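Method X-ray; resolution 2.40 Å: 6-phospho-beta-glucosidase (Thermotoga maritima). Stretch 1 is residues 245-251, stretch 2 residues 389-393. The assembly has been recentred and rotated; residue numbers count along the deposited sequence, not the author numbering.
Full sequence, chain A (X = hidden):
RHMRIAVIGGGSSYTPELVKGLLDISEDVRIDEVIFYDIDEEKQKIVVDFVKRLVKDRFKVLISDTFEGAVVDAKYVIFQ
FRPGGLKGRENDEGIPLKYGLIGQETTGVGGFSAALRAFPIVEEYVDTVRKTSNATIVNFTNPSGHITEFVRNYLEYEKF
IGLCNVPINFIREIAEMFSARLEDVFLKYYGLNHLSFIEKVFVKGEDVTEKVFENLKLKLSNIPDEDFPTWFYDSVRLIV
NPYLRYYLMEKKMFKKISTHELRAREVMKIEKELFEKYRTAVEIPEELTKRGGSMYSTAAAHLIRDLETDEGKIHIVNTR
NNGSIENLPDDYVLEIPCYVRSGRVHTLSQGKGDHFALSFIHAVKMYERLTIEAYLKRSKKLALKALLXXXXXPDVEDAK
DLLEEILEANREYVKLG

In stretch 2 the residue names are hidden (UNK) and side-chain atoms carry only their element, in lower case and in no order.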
# COMPACT_ATOMS: atom_id res chain seq x y z
N ARG A 245 9.46 -29.02 6.42
CA ARG A 245 9.07 -30.38 6.80
C ARG A 245 8.34 -30.37 8.15
O ARG A 245 7.45 -31.18 8.36
CB ARG A 245 10.28 -31.29 6.96
CG ARG A 245 10.77 -31.97 5.70
CD ARG A 245 12.11 -32.72 5.93
NE ARG A 245 12.89 -31.92 6.90
CZ ARG A 245 13.91 -32.36 7.64
NH1 ARG A 245 14.28 -33.64 7.57
NH2 ARG A 245 14.54 -31.51 8.46
N TYR A 246 8.73 -29.47 9.04
CA TYR A 246 8.14 -29.39 10.39
C TYR A 246 6.71 -28.92 10.36
O TYR A 246 5.94 -29.31 11.23
CB TYR A 246 8.95 -28.50 11.35
CG TYR A 246 10.35 -29.02 11.58
CD1 TYR A 246 10.58 -30.12 12.40
CD2 TYR A 246 11.45 -28.42 10.96
CE1 TYR A 246 11.87 -30.62 12.59
CE2 TYR A 246 12.75 -28.91 11.14
CZ TYR A 246 12.94 -30.02 11.94
OH TYR A 246 14.23 -30.50 12.12
N TYR A 247 6.38 -28.12 9.36
CA TYR A 247 5.03 -27.65 9.13
C TYR A 247 4.22 -28.65 8.34
O TYR A 247 3.15 -29.00 8.80
CB TYR A 247 5.07 -26.34 8.39
CG TYR A 247 5.65 -25.23 9.21
CD1 TYR A 247 7.04 -25.04 9.27
CD2 TYR A 247 4.83 -24.35 9.89
CE1 TYR A 247 7.58 -24.03 10.00
CE2 TYR A 247 5.37 -23.29 10.62
CZ TYR A 247 6.74 -23.14 10.67
OH TYR A 247 7.30 -22.12 11.37
N LEU A 248 4.74 -29.13 7.20
CA LEU A 248 3.95 -29.89 6.24
C LEU A 248 4.02 -31.41 6.46
O LEU A 248 3.22 -32.18 5.94
CB LEU A 248 4.37 -29.53 4.82
CG LEU A 248 3.96 -28.12 4.43
CD1 LEU A 248 4.93 -27.73 3.37
CD2 LEU A 248 2.50 -28.04 3.94
N MET A 249 5.03 -31.80 7.25
CA MET A 249 5.25 -33.20 7.66
C MET A 249 5.31 -33.33 9.20
O MET A 249 6.13 -34.09 9.75
CB MET A 249 6.55 -33.75 7.05
CG MET A 249 6.54 -33.87 5.55
SD MET A 249 8.15 -34.32 4.86
CE MET A 249 8.35 -35.78 5.50
N GLU A 250 4.42 -32.60 9.88
CA GLU A 250 4.48 -32.47 11.32
C GLU A 250 4.43 -33.82 12.04
O GLU A 250 5.32 -34.08 12.86
CB GLU A 250 3.38 -31.58 11.89
CG GLU A 250 3.60 -31.23 13.34
CD GLU A 250 2.51 -30.34 13.93
OE1 GLU A 250 1.67 -29.78 13.18
OE2 GLU A 250 2.47 -30.22 15.16
N LYS A 251 3.42 -34.66 11.75
CA LYS A 251 3.35 -35.95 12.43
C LYS A 251 4.61 -36.77 12.23
O LYS A 251 5.12 -37.37 13.17
CB LYS A 251 2.12 -36.80 12.07
CG LYS A 251 0.79 -36.10 12.34
CD LYS A 251 -0.41 -36.93 11.80
CE LYS A 251 -0.23 -37.45 10.39
NZ LYS A 251 -1.36 -38.33 9.95
N UNK A 389 -0.51 -18.27 18.55
CA UNK A 389 -0.56 -17.84 17.15
C UNK A 389 0.34 -18.66 16.21
O UNK A 389 0.18 -18.63 15.00
o UNK A 389 1.21 -16.12 17.25
c UNK A 389 -0.19 -16.34 17.01
N UNK A 390 1.30 -19.38 16.77
CA UNK A 390 2.28 -20.06 15.92
C UNK A 390 1.63 -21.30 15.32
O UNK A 390 1.03 -22.09 16.07
c UNK A 390 5.83 -20.32 15.53
c UNK A 390 4.64 -20.91 15.83
c UNK A 390 5.68 -22.14 14.33
c UNK A 390 3.52 -20.48 16.71
n UNK A 390 6.46 -21.11 14.61
n UNK A 390 4.58 -22.06 15.06
N UNK A 391 1.75 -21.51 14.00
CA UNK A 391 1.16 -22.70 13.37
C UNK A 391 1.54 -23.98 14.08
O UNK A 391 0.80 -24.94 13.98
c UNK A 391 2.43 -20.62 13.01
c UNK A 391 2.01 -21.19 11.65
c UNK A 391 1.73 -22.68 11.94
N UNK A 392 2.67 -24.01 14.78
CA UNK A 392 3.16 -25.22 15.46
C UNK A 392 3.09 -25.09 16.98
O UNK A 392 3.64 -25.93 17.71
c UNK A 392 4.27 -27.27 13.21
c UNK A 392 6.33 -25.86 13.21
c UNK A 392 4.59 -25.56 15.03
c UNK A 392 4.82 -25.91 13.54
N UNK A 393 2.39 -24.05 17.45
CA UNK A 393 2.17 -23.86 18.87
C UNK A 393 1.10 -24.75 19.51
O UNK A 393 0.51 -25.59 18.86
O HOH W 1 4.07 -28.65 16.93

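Position 389 carries two side-chain atoms, a carbon followed by an oxygen, with no branch at the carbon. That is a hydroxymethyl group, so the residue is Ser389. Its side chain stays more than 10 Å from stretch 1 and takes no part in the contact. With chi1 in the p well, the small hydroxyl is satisfied by a hydrogen bond elsewhere in the structure, which suits a polar group in a buried place.

At position 390 one carbon leads to a five-membered ring of three carbons and two nitrogens, and a ring carbon reaches the hydroxyl of Tyr247. An imidazole is the only standard side chain of this form, and the residue is His390. Its chi1 is t, and the end of the side chain comes nearer to stretch 1 than its sideways CA-to-CB bond would suggest. There His390 CE1 lies 3.4 Å from Tyr247 OH, and the two aromatic rings meet rim to rim, their centroids 5.9 Å apart and their planes inclined by 24°. The ring nitrogen ND1 turns back on its own chain: the backbone N of position 392 donates to His390 ND1 at 2.7 Å, with a nearly straight angle of 162°. The imidazole thus serves the loop's own fold while its far rim reaches the tyrosine.

Position 391 has three side-chain carbons that close a ring onto the backbone nitrogen, and its CB meets the edge of the Tyr247 ring. The closed ring identifies Pro391. Pro391 CB lies 3.9 Å from Tyr247 CE2, an apolar contact. The ring restrains phi, here -51°, a value well suited to the second residue of the type I turn that runs from His390 to position 393. Having no N-H, proline also leaves no backbone donor unsatisfied here.

Position 392 has four carbons, forked at the second; one tip of the fork sits over a face of the Tyr247 ring and near Tyr246, and the other lies by Tyr246 O and Glu250. This is Leu392. Its CA-to-CB bond points toward stretch 1, and the chi1 m, chi2 t rotamer sets Leu392 CD1 3.7 Å from the centroid of the Tyr247 ring and only 9° off the ring normal, a CH-pi contact. Leu392 CD1 also lies 4.2 Å from Tyr246 CB, while Leu392 CD2 packs 3.3 Å from Tyr246 O and 3.6 Å from Glu250 CD. The fork lets one short side chain touch three residues of stretch 1.

Position 393 has no side-chain atoms: it is Gly393. Its N donates to His390 O at 2.8 Å, closing the turn. An ideal CB on Gly393 would point away from stretch 1 and lie 3.1 Å from His390 O, which would crowd it, so the bare backbone fits.

The contact, burying 256 Å² in all, is mainly apolar and centres on Tyr247 and Leu392. No clear direct hydrogen bond joins the stretches; instead a water donates to both Glu250 OE2 and Leu392 O, each at 2.9 Å, bridging two acceptors that could not bond to each other directly.

Stretch 2 (389-393) SHPLG
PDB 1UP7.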